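Local coordinates for protein 6-phospho-alpha-glucosidase (Merdibacter massiliensis, PDB 6VC6) that probably hydrolyses 6-phospho-alpha-glucosides with the help of NAD and a manganese ion, as in other family 4 glycoside hydrolases, at residues R93-H98 with P279-D285; A117-R121 with N433-P438; D254-F258 with P377-L381. All blocks are in the same frame, centred on the assembly; numbering follows the deposited sequence.

Contact 1: R93-H98 with P279-D285. With G6P (6-O-phosphono-alpha-D-glucopyranose), chain F.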
loop_
_atom_site.group_PDB
_atom_site.type_symbol
_atom_site.label_atom_id
_atom_site.label_comp_id
_atom_site.label_asym_id
_atom_site.label_seq_id
_atom_site.Cartn_x
_atom_site.Cartn_y
_atom_site.Cartn_z
ATOM N N ARG A 93 -0.867 13.529 -6.809
ATOM C CA ARG A 93 -1.076 12.293 -7.559
ATOM C C ARG A 93 -1.566 12.596 -8.968
ATOM O O ARG A 93 -1.203 11.904 -9.926
ATOM C CB ARG A 93 -2.068 11.387 -6.828
ATOM C CG ARG A 93 -2.359 10.077 -7.552
ATOM C CD ARG A 93 -3.437 9.265 -6.847
ATOM N NE ARG A 93 -3.658 7.975 -7.495
ATOM C CZ ARG A 93 -4.506 7.050 -7.055
ATOM N NH1 ARG A 93 -5.218 7.270 -5.958
ATOM N NH2 ARG A 93 -4.641 5.905 -7.709
ATOM N N ARG A 94 -2.392 13.634 -9.108
ATOM C CA ARG A 94 -2.835 14.073 -10.427
ATOM C C ARG A 94 -1.650 14.504 -11.284
ATOM O O ARG A 94 -1.554 14.141 -12.462
ATOM C CB ARG A 94 -3.840 15.215 -10.275
ATOM C CG ARG A 94 -4.669 15.506 -11.511
ATOM C CD ARG A 94 -5.686 16.599 -11.224
ATOM N NE ARG A 94 -6.639 16.766 -12.314
ATOM C CZ ARG A 94 -6.445 17.563 -13.360
ATOM N NH1 ARG A 94 -5.327 18.270 -13.458
ATOM N NH2 ARG A 94 -7.368 17.654 -14.308
ATOM N N GLU A 95 -0.732 15.281 -10.701
ATOM C CA GLU A 95 0.448 15.720 -11.440
ATOM C C GLU A 95 1.346 14.542 -11.799
ATOM O O GLU A 95 1.945 14.520 -12.880
ATOM C CB GLU A 95 1.223 16.755 -10.624
ATOM C CG GLU A 95 0.445 18.026 -10.322
ATOM C CD GLU A 95 0.369 18.962 -11.512
ATOM O OE1 GLU A 95 1.210 18.834 -12.426
ATOM O OE2 GLU A 95 -0.530 19.829 -11.532
ATOM N N ASP A 96 1.455 13.558 -10.901
ATOM C CA ASP A 96 2.230 12.360 -11.204
ATOM C C ASP A 96 1.675 11.643 -12.429
ATOM O O ASP A 96 2.434 11.214 -13.307
ATOM C CB ASP A 96 2.232 11.415 -10.001
ATOM C CG ASP A 96 2.950 11.996 -8.797
ATOM O OD1 ASP A 96 3.774 12.917 -8.975
ATOM O OD2 ASP A 96 2.685 11.526 -7.671
ATOM N N GLU A 97 0.352 11.510 -12.508
ATOM C CA GLU A 97 -0.256 10.749 -13.592
ATOM C C GLU A 97 -0.312 11.555 -14.885
ATOM O O GLU A 97 -0.023 11.021 -15.961
ATOM C CB GLU A 97 -1.657 10.292 -13.179
ATOM C CG GLU A 97 -1.673 9.119 -12.208
ATOM C CD GLU A 97 -3.007 8.994 -11.495
ATOM O OE1 GLU A 97 -3.880 9.853 -11.735
ATOM O OE2 GLU A 97 -3.190 8.045 -10.702
ATOM N N HIS A 98 -0.672 12.838 -14.799
ATOM C CA HIS A 98 -0.854 13.641 -16.006
ATOM C C HIS A 98 0.466 13.846 -16.739
ATOM O O HIS A 98 0.553 13.637 -17.956
ATOM C CB HIS A 98 -1.479 14.991 -15.650
ATOM C CG HIS A 98 -2.976 14.974 -15.609
ATOM N ND1 HIS A 98 -3.754 15.716 -16.471
ATOM C CD2 HIS A 98 -3.837 14.300 -14.809
ATOM C CE1 HIS A 98 -5.031 15.502 -16.203
ATOM N NE2 HIS A 98 -5.108 14.646 -15.199
ATOM N N PRO A 279 -4.942 10.469 -20.904
ATOM C CA PRO A 279 -3.954 11.388 -20.317
ATOM C C PRO A 279 -4.566 12.609 -19.652
ATOM O O PRO A 279 -3.890 13.247 -18.835
ATOM C CB PRO A 279 -3.085 11.793 -21.519
ATOM C CG PRO A 279 -3.448 10.832 -22.627
ATOM C CD PRO A 279 -4.864 10.439 -22.373
ATOM N N ASP A 280 -5.814 12.958 -19.966
ATOM C CA ASP A 280 -6.427 14.173 -19.445
ATOM C C ASP A 280 -7.439 13.917 -18.334
ATOM O O ASP A 280 -7.812 14.862 -17.632
ATOM C CB ASP A 280 -7.097 14.953 -20.583
ATOM C CG ASP A 280 -6.090 15.629 -21.494
ATOM O OD1 ASP A 280 -5.245 16.395 -20.983
ATOM O OD2 ASP A 280 -6.137 15.394 -22.721
ATOM N N TYR A 281 -7.893 12.678 -18.160
ATOM C CA TYR A 281 -8.755 12.293 -17.041
ATOM C C TYR A 281 -8.191 10.997 -16.470
ATOM O O TYR A 281 -8.412 9.917 -17.027
ATOM C CB TYR A 281 -10.208 12.130 -17.476
ATOM C CG TYR A 281 -11.165 11.954 -16.318
ATOM C CD1 TYR A 281 -11.584 13.046 -15.566
ATOM C CD2 TYR A 281 -11.646 10.698 -15.971
ATOM C CE1 TYR A 281 -12.458 12.891 -14.507
ATOM C CE2 TYR A 281 -12.519 10.533 -14.912
ATOM C CZ TYR A 281 -12.921 11.633 -14.183
ATOM O OH TYR A 281 -13.789 11.474 -13.126
ATOM N N THR A 282 -7.466 11.104 -15.361
ATOM C CA THR A 282 -6.695 9.996 -14.825
ATOM C C THR A 282 -7.385 9.391 -13.604
ATOM O O THR A 282 -8.467 9.814 -13.188
ATOM C CB THR A 282 -5.280 10.458 -14.480
ATOM O OG1 THR A 282 -5.339 11.449 -13.447
ATOM C CG2 THR A 282 -4.603 11.051 -15.706
ATOM N N ARG A 283 -6.734 8.378 -13.023
ATOM C CA ARG A 283 -7.303 7.681 -11.873
ATOM C C ARG A 283 -7.439 8.609 -10.673
ATOM O O ARG A 283 -8.393 8.491 -9.894
ATOM C CB ARG A 283 -6.440 6.467 -11.524
ATOM C CG ARG A 283 -6.863 5.726 -10.264
ATOM C CD ARG A 283 -8.297 5.227 -10.353
ATOM N NE ARG A 283 -8.734 4.616 -9.101
ATOM C CZ ARG A 283 -9.991 4.280 -8.830
ATOM N NH1 ARG A 283 -10.945 4.495 -9.725
ATOM N NH2 ARG A 283 -10.295 3.730 -7.661
ATOM N N ALA A 284 -6.496 9.540 -10.505
ATOM C CA ALA A 284 -6.612 10.520 -9.431
ATOM C C ALA A 284 -7.873 11.357 -9.588
ATOM O O ALA A 284 -8.521 11.713 -8.596
ATOM C CB ALA A 284 -5.374 11.415 -9.393
ATOM N N ASP A 285 -8.244 11.673 -10.832
ATOM C CA ASP A 285 -9.501 12.373 -11.072
ATOM C C ASP A 285 -10.696 11.472 -10.779
ATOM O O ASP A 285 -11.731 11.943 -10.292
ATOM C CB ASP A 285 -9.551 12.884 -12.511
ATOM C CG ASP A 285 -8.438 13.865 -12.820
ATOM O OD1 ASP A 285 -8.313 14.873 -12.092
ATOM O OD2 ASP A 285 -7.688 13.629 -13.791
HETATM C C1 G6P F . -4.275 -1.223 -4.702
HETATM C C2 G6P F . -2.979 -1.138 -3.883
HETATM C C3 G6P F . -2.764 0.191 -3.182
HETATM C C4 G6P F . -3.164 1.309 -4.116
HETATM C C5 G6P F . -4.668 1.227 -4.298
HETATM C C6 G6P F . -5.111 2.262 -5.324
HETATM O O1 G6P F . -5.052 -2.340 -4.250
HETATM O O2 G6P F . -2.968 -2.189 -2.907
HETATM O O3 G6P F . -1.394 0.342 -2.796
HETATM O O4 G6P F . -2.811 2.566 -3.532
HETATM O O5 G6P F . -5.111 -0.050 -4.772
HETATM O O6 G6P F . -6.472 2.597 -5.077
HETATM P P G6P F . -7.139 3.876 -5.787
HETATM O O1P G6P F . -6.735 5.014 -4.881
HETATM O O2P G6P F . -6.512 3.918 -7.161
HETATM O O3P G6P F . -8.614 3.555 -5.800
#
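In the 6-O-phosphono-alpha-D-glucopyranose pocket, R93 and R283 bring two guanidinium groups to the 6-phosphate; E109, N147 and R291 also bond the ligand. The two guanidinium planes stand 74° apart, and each turns an edge toward the phosphorus. R93 NH2 and R283 NE share G6P O2P, at 2.8 and 3.0 Å, while R93 NH1 takes O1P and R283 NH2 takes O3P. The four bonds from these two arginines reach all three terminal oxygens and should restrict rotation of the phosphate. R93 arrives as an extended chain, CG anti to the backbone N (chi1 179°), its CG passing 3.8 Å from A284 CB; R283 has to bend at chi2, and its NH1 is held by D238 and E286.

Behind this first shell stands E97. Its OE2 receives R93 NE at 3.2 Å from above the carboxylate plane, while OE1 accepts T282 OG1 at 2.8 Å and, on its syn lone pair, A284 N at 2.9 Å. T282 is the N-cap of helix 283-289, so helix 89-102 supplies a carboxylate to the start of a helix from the C-terminal family region, a position that probably stabilises its charge. D285 OD2 accepts T282 N on its anti lone pair, tying the third residue of the helix back to the N-cap. The syn lone pair of OD2 meets H98 NE2 in the plane of the imidazole at 3.1 Å and almost straight (176°). D285 OD1 forms the salt bridge with R94 NE, whose guanidinium has H98 NE2 over one face, and P279 O lies over the imidazole face turned away from R94.

Contact 2: A117-R121 with N433-P438. With NAD (nicotinamide-adenine-dinucleotide), chain G.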
loop_
_atom_site.group_PDB
_atom_site.type_symbol
_atom_site.label_atom_id
_atom_site.label_comp_id
_atom_site.label_asym_id
_atom_site.label_seq_id
_atom_site.Cartn_x
_atom_site.Cartn_y
_atom_site.Cartn_z
ATOM N N ALA A 117 8.086 9.601 -8.266
ATOM C CA ALA A 117 7.841 10.971 -7.827
ATOM C C ALA A 117 7.086 10.985 -6.506
ATOM O O ALA A 117 7.444 11.720 -5.578
ATOM C CB ALA A 117 7.068 11.737 -8.898
ATOM N N TYR A 118 6.025 10.179 -6.410
ATOM C CA TYR A 118 5.346 9.985 -5.137
ATOM C C TYR A 118 6.289 9.401 -4.092
ATOM O O TYR A 118 6.189 9.735 -2.907
ATOM C CB TYR A 118 4.128 9.079 -5.340
ATOM C CG TYR A 118 3.250 8.886 -4.123
ATOM C CD1 TYR A 118 3.157 9.863 -3.139
ATOM C CD2 TYR A 118 2.503 7.725 -3.964
ATOM C CE1 TYR A 118 2.352 9.683 -2.027
ATOM C CE2 TYR A 118 1.696 7.538 -2.858
ATOM C CZ TYR A 118 1.624 8.519 -1.893
ATOM O OH TYR A 118 0.821 8.332 -0.791
ATOM N N GLY A 119 7.222 8.543 -4.515
ATOM C CA GLY A 119 8.158 7.957 -3.571
ATOM C C GLY A 119 9.083 8.981 -2.943
ATOM O O GLY A 119 9.367 8.921 -1.744
ATOM N N LEU A 120 9.562 9.937 -3.741
ATOM C CA LEU A 120 10.452 10.963 -3.206
ATOM C C LEU A 120 9.724 11.862 -2.215
ATOM O O LEU A 120 10.304 12.279 -1.206
ATOM C CB LEU A 120 11.052 11.785 -4.346
ATOM C CG LEU A 120 12.212 11.126 -5.096
ATOM C CD1 LEU A 120 12.826 12.089 -6.100
ATOM C CD2 LEU A 120 13.263 10.617 -4.120
ATOM N N ARG A 121 8.453 12.171 -2.484
ATOM C CA ARG A 121 7.662 12.936 -1.524
ATOM C C ARG A 121 7.439 12.141 -0.244
ATOM O O ARG A 121 7.492 12.698 0.858
ATOM C CB ARG A 121 6.322 13.334 -2.141
ATOM C CG ARG A 121 6.417 14.378 -3.238
ATOM C CD ARG A 121 5.058 15.005 -3.518
ATOM N NE ARG A 121 4.051 14.009 -3.875
ATOM C CZ ARG A 121 3.910 13.488 -5.090
ATOM N NH1 ARG A 121 4.714 13.864 -6.075
ATOM N NH2 ARG A 121 2.962 12.589 -5.321
ATOM N N ASN A 433 7.395 19.461 -8.115
ATOM C CA ASN A 433 7.651 18.985 -6.761
ATOM C C ASN A 433 8.646 19.870 -6.018
ATOM O O ASN A 433 9.449 19.365 -5.226
ATOM C CB ASN A 433 8.159 17.543 -6.792
ATOM C CG ASN A 433 7.066 16.543 -7.102
ATOM O OD1 ASN A 433 6.357 16.086 -6.207
ATOM N ND2 ASN A 433 6.932 16.187 -8.374
ATOM N N LYS A 434 8.594 21.184 -6.248
ATOM C CA LYS A 434 9.676 22.070 -5.821
ATOM C C LYS A 434 9.892 22.020 -4.313
ATOM O O LYS A 434 11.025 21.870 -3.842
ATOM C CB LYS A 434 9.391 23.502 -6.270
ATOM C CG LYS A 434 10.630 24.378 -6.321
ATOM C CD LYS A 434 11.186 24.447 -7.730
ATOM C CE LYS A 434 10.607 25.639 -8.465
ATOM N NZ LYS A 434 10.572 25.420 -9.928
ATOM N N GLY A 435 8.821 22.152 -3.536
ATOM C CA GLY A 435 8.966 22.211 -2.094
ATOM C C GLY A 435 8.636 20.920 -1.374
ATOM O O GLY A 435 8.393 20.928 -0.163
HETATM N N MSE A 436 8.634 19.804 -2.096
HETATM C CA MSE A 436 8.225 18.529 -1.515
HETATM C C MSE A 436 9.263 17.427 -1.715
HETATM O O MSE A 436 9.184 16.368 -1.091
HETATM C CB MSE A 436 6.885 18.091 -2.105
HETATM C CG MSE A 436 5.726 19.007 -1.746
HETATM SE SE MSE A 436 4.258 18.900 -3.026
HETATM C CE MSE A 436 5.019 19.982 -4.452
ATOM N N TRP A 437 10.225 17.677 -2.586
ATOM C CA TRP A 437 11.296 16.742 -2.885
ATOM C C TRP A 437 12.559 17.119 -2.128
ATOM O O TRP A 437 12.709 18.255 -1.672
ATOM C CB TRP A 437 11.593 16.738 -4.389
ATOM C CG TRP A 437 10.803 15.750 -5.183
ATOM C CD1 TRP A 437 9.634 15.146 -4.820
ATOM C CD2 TRP A 437 11.126 15.250 -6.485
ATOM N NE1 TRP A 437 9.209 14.302 -5.818
ATOM C CE2 TRP A 437 10.108 14.347 -6.850
ATOM C CE3 TRP A 437 12.178 15.478 -7.378
ATOM C CZ2 TRP A 437 10.112 13.674 -8.069
ATOM C CZ3 TRP A 437 12.180 14.808 -8.586
ATOM C CH2 TRP A 437 11.155 13.915 -8.920
ATOM N N PRO A 438 13.496 16.187 -1.969
ATOM C CA PRO A 438 14.849 16.581 -1.573
ATOM C C PRO A 438 15.537 17.294 -2.724
ATOM O O PRO A 438 15.161 17.156 -3.890
ATOM C CB PRO A 438 15.531 15.247 -1.251
ATOM C CG PRO A 438 14.803 14.255 -2.095
ATOM C CD PRO A 438 13.372 14.726 -2.125
HETATM P PA NAD G . -5.994 11.115 0.817
HETATM O O1A NAD G . -7.499 11.005 0.798
HETATM O O2A NAD G . -5.316 12.298 0.169
HETATM O O5B NAD G . -5.496 11.031 2.344
HETATM C C5B NAD G . -4.177 11.432 2.698
HETATM C C4B NAD G . -4.210 12.161 4.031
HETATM O O4B NAD G . -2.902 12.185 4.605
HETATM C C3B NAD G . -4.652 13.603 3.840
HETATM O O3B NAD G . -5.719 13.899 4.744
HETATM C C2B NAD G . -3.442 14.439 4.196
HETATM O O2B NAD G . -3.831 15.612 4.915
HETATM C C1B NAD G . -2.619 13.507 5.067
HETATM N N9A NAD G . -1.170 13.811 4.988
HETATM C C8A NAD G . -0.463 14.110 3.882
HETATM N N7A NAD G . 0.842 14.341 4.186
HETATM C C5A NAD G . 0.978 14.193 5.517
HETATM C C6A NAD G . 2.082 14.293 6.502
HETATM N N6A NAD G . 3.342 14.606 6.114
HETATM N N1A NAD G . 1.790 14.061 7.801
HETATM C C2A NAD G . 0.544 13.748 8.204
HETATM N N3A NAD G . -0.502 13.641 7.367
HETATM C C4A NAD G . -0.352 13.851 6.039
HETATM O O3 NAD G . -5.356 9.771 0.201
HETATM P PN NAD G . -6.148 8.373 0.162
HETATM O O1N NAD G . -6.626 8.137 -1.252
HETATM O O2N NAD G . -7.115 8.302 1.320
HETATM O O5D NAD G . -4.932 7.365 0.454
HETATM C C5D NAD G . -4.455 7.184 1.786
HETATM C C4D NAD G . -3.121 6.456 1.722
HETATM O O4D NAD G . -3.323 5.049 1.872
HETATM C C3D NAD G . -2.461 6.670 0.367
HETATM O O3D NAD G . -1.087 7.011 0.568
HETATM C C2D NAD G . -2.529 5.321 -0.310
HETATM O O2D NAD G . -1.389 5.100 -1.140
HETATM C C1D NAD G . -2.544 4.381 0.880
HETATM N N1N NAD G . -3.076 3.062 0.547
HETATM C C2N NAD G . -2.223 2.038 0.599
HETATM C C3N NAD G . -2.631 0.750 0.302
HETATM C C7N NAD G . -1.629 -0.362 0.373
HETATM O O7N NAD G . -1.904 -1.448 -0.109
HETATM N N7N NAD G . -0.455 -0.124 0.955
HETATM C C4N NAD G . -3.958 0.523 -0.043
HETATM C C5N NAD G . -4.829 1.606 -0.094
HETATM C C6N NAD G . -4.361 2.881 0.215
#
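The indole of W437 is covered on both faces: L120 CD1 sits over the centre of the six-membered ring, 3.4 Å from its centroid and 4° off the normal, a CH-pi contact, while N433 CB lies against the opposite face nearer the rim. A117 CB and R121 CG meet the ring at its edge. A second pair of flat groups, the guanidinium of R121 and the amide of N433, is nearly coplanar, with planes 6° apart. R121 NH1 donates to N433 OD1 at 2.8 Å, in the carbonyl plane and on a lone pair. The bend of R121 at chi3 (-57°) turns the guanidinium back over Y118 CA, and D96 and A87 O hold its remaining nitrogens. W437 NE1 donates a hydrogen bond to A117 O at 3.1 Å, the oxygen tilted from the indole plane and also accepting R121 N within the helix. Selenomethionine M436 runs alongside R121, its CB 3.9 Å from R121 CD. M436 N and W437 N both bond to N433 O, closing the turn from which the indole projects. The C-terminal tail beyond helix 419-432 packs on helix 113-136 of the Rossmann-type NAD-binding domain expected of family 4 glycoside hydrolases, the helix that also brings Y118 to the NAD pocket.

Contact 3: D254-F258 with P377-L381; sequences DFPDF and PQFYL
P377, at the N-cap of helix 378-400, makes the first and lightest touch, its CG lying 4.5 Å from F258 CE2 at the edge of that ring. Its carbonyl oxygen accepts L381 N in the opening turn of the helix. F379 comes next, with CG anti to the backbone N (chi1 173°), which carries its ring out to F255. F379 CZ and F255 CE1 approach to 3.9 Å. The two planes are nearly parallel, at 18°, but so far slid apart that the rings barely overlap and only CZ and CE1 come close; L268 touches both. Along its own segment F379 also lays CD2 over the centre of the Y380 ring.

Y380 carries most of the contact. Its ring meets that of F258 obliquely, planes at 37° and centroids 5.1 Å apart, with the phenolic end beside F258 CD2, which is 3.3 Å from Y380 OH. D257 CB borders the same hydroxyl and covers part of one face of F258. W203, from strand 201-209, meets Y380 edge-to-face and also packs on F258. A water in the plane of the Y380 ring lies 2.9 Å from Y380 OH and accepts F258 N at 3.0 Å, with a weak further bond to F255 O. A phenylalanine here would probably leave that water without its tie to the helix and F258 N more loosely held.

No direct hydrogen bond crosses between the segments, so the loop leading into strand 259-260 meets the helix start through apolar ring contacts and one bridging water, an adhesion that depends more on shape than on polar pairing.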
loop_
_atom_site.group_PDB
_atom_site.type_symbol
_atom_site.label_atom_id
_atom_site.label_comp_id
_atom_site.label_asym_id
_atom_site.label_seq_id
_atom_site.Cartn_x
_atom_site.Cartn_y
_atom_site.Cartn_z
ATOM N N ASP A 254 -0.435 -15.859 -21.390
ATOM C CA ASP A 254 0.930 -15.654 -21.862
ATOM C C ASP A 254 1.951 -16.248 -20.897
ATOM O O ASP A 254 2.987 -16.765 -21.329
ATOM C CB ASP A 254 1.197 -14.162 -22.063
ATOM C CG ASP A 254 0.396 -13.571 -23.208
ATOM O OD1 ASP A 254 -0.043 -12.406 -23.092
ATOM O OD2 ASP A 254 0.205 -14.271 -24.225
ATOM N N PHE A 255 1.676 -16.185 -19.595
ATOM C CA PHE A 255 2.576 -16.702 -18.564
ATOM C C PHE A 255 1.750 -17.561 -17.616
ATOM O O PHE A 255 1.232 -17.071 -16.603
ATOM C CB PHE A 255 3.284 -15.565 -17.833
ATOM C CG PHE A 255 3.935 -14.571 -18.756
ATOM C CD1 PHE A 255 5.163 -14.846 -19.336
ATOM C CD2 PHE A 255 3.312 -13.368 -19.055
ATOM C CE1 PHE A 255 5.762 -13.940 -20.191
ATOM C CE2 PHE A 255 3.907 -12.457 -19.911
ATOM C CZ PHE A 255 5.133 -12.744 -20.479
ATOM N N PRO A 256 1.610 -18.855 -17.912
ATOM C CA PRO A 256 0.646 -19.690 -17.185
ATOM C C PRO A 256 1.161 -20.293 -15.888
ATOM O O PRO A 256 0.389 -20.972 -15.202
ATOM C CB PRO A 256 0.333 -20.792 -18.206
ATOM C CG PRO A 256 1.618 -20.959 -18.950
ATOM C CD PRO A 256 2.253 -19.587 -19.018
ATOM N N ASP A 257 2.422 -20.067 -15.521
ATOM C CA ASP A 257 2.983 -20.748 -14.358
ATOM C C ASP A 257 2.336 -20.269 -13.062
ATOM O O ASP A 257 1.772 -21.067 -12.304
ATOM C CB ASP A 257 4.500 -20.546 -14.311
ATOM C CG ASP A 257 5.233 -21.416 -15.313
ATOM O OD1 ASP A 257 4.560 -22.121 -16.095
ATOM O OD2 ASP A 257 6.481 -21.400 -15.315
ATOM N N PHE A 258 2.405 -18.968 -12.789
ATOM C CA PHE A 258 2.023 -18.426 -11.494
ATOM C C PHE A 258 0.866 -17.444 -11.629
ATOM O O PHE A 258 0.677 -16.816 -12.676
ATOM C CB PHE A 258 3.210 -17.728 -10.819
ATOM C CG PHE A 258 4.445 -18.582 -10.722
ATOM C CD1 PHE A 258 4.348 -19.940 -10.463
ATOM C CD2 PHE A 258 5.702 -18.025 -10.890
ATOM C CE1 PHE A 258 5.481 -20.726 -10.376
ATOM C CE2 PHE A 258 6.839 -18.806 -10.801
ATOM C CZ PHE A 258 6.728 -20.159 -10.544
ATOM N N PRO A 377 12.977 -18.435 -10.188
ATOM C CA PRO A 377 13.421 -18.692 -11.564
ATOM C C PRO A 377 14.070 -17.470 -12.200
ATOM O O PRO A 377 13.914 -16.334 -11.746
ATOM C CB PRO A 377 12.125 -19.076 -12.289
ATOM C CG PRO A 377 11.236 -19.597 -11.208
ATOM C CD PRO A 377 11.555 -18.770 -9.996
ATOM N N GLN A 378 14.806 -17.729 -13.285
ATOM C CA GLN A 378 15.629 -16.693 -13.903
ATOM C C GLN A 378 14.782 -15.560 -14.470
ATOM O O GLN A 378 15.166 -14.387 -14.384
ATOM C CB GLN A 378 16.498 -17.310 -14.999
ATOM C CG GLN A 378 17.599 -16.398 -15.511
ATOM C CD GLN A 378 18.823 -16.402 -14.618
ATOM O OE1 GLN A 378 19.305 -17.460 -14.211
ATOM N NE2 GLN A 378 19.333 -15.216 -14.307
ATOM N N PHE A 379 13.631 -15.889 -15.062
ATOM C CA PHE A 379 12.784 -14.863 -15.664
ATOM C C PHE A 379 12.325 -13.845 -14.629
ATOM O O PHE A 379 12.336 -12.635 -14.886
ATOM C CB PHE A 379 11.581 -15.518 -16.347
ATOM C CG PHE A 379 10.567 -14.539 -16.865
ATOM C CD1 PHE A 379 10.892 -13.653 -17.880
ATOM C CD2 PHE A 379 9.283 -14.511 -16.344
ATOM C CE1 PHE A 379 9.959 -12.753 -18.360
ATOM C CE2 PHE A 379 8.345 -13.614 -16.821
ATOM C CZ PHE A 379 8.683 -12.734 -17.830
ATOM N N TYR A 380 11.927 -14.315 -13.447
ATOM C CA TYR A 380 11.464 -13.415 -12.400
ATOM C C TYR A 380 12.620 -12.741 -11.675
ATOM O O TYR A 380 12.456 -11.634 -11.152
ATOM C CB TYR A 380 10.583 -14.181 -11.412
ATOM C CG TYR A 380 9.501 -14.989 -12.094
ATOM C CD1 TYR A 380 8.251 -14.437 -12.346
ATOM C CD2 TYR A 380 9.733 -16.297 -12.499
ATOM C CE1 TYR A 380 7.261 -15.168 -12.975
ATOM C CE2 TYR A 380 8.751 -17.035 -13.132
ATOM C CZ TYR A 380 7.516 -16.466 -13.366
ATOM O OH TYR A 380 6.534 -17.198 -13.993
ATOM N N LEU A 381 13.789 -13.385 -11.633
ATOM C CA LEU A 381 14.962 -12.741 -11.053
ATOM C C LEU A 381 15.352 -11.502 -11.848
ATOM O O LEU A 381 15.687 -10.463 -11.268
ATOM C CB LEU A 381 16.130 -13.726 -10.990
ATOM C CG LEU A 381 17.421 -13.186 -10.374
ATOM C CD1 LEU A 381 17.264 -13.019 -8.872
ATOM C CD2 LEU A 381 18.600 -14.091 -10.695
HETATM O O HOH W 1 3.711 -16.875 -14.471
#

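From the N terminus, the chain first passes 93-98 and then 117-121, on successive helices linked by the D96 OD2 to R121 NH2 salt bridge (2.6 Å). Next comes 254-258, which opens contact 3 before 279-285 returns to helix 89-102 and closes contact 1; these two therefore cross. Contact 3 closes at 377-381, and contact 2 only at 433-438, near the C terminus, enclosing contact 3 and crossing contact 1. Contact 1 ties helix 89-102 of the Rossmann-type part to helix 283-289, and contact 2 ties helix 113-136 to the C-terminal tail. Contact 3, about 21 Å from contact 2 at the nearest atoms, lies within the C-terminal family region, yet helix 378-400 spans both: its L394 touches L120.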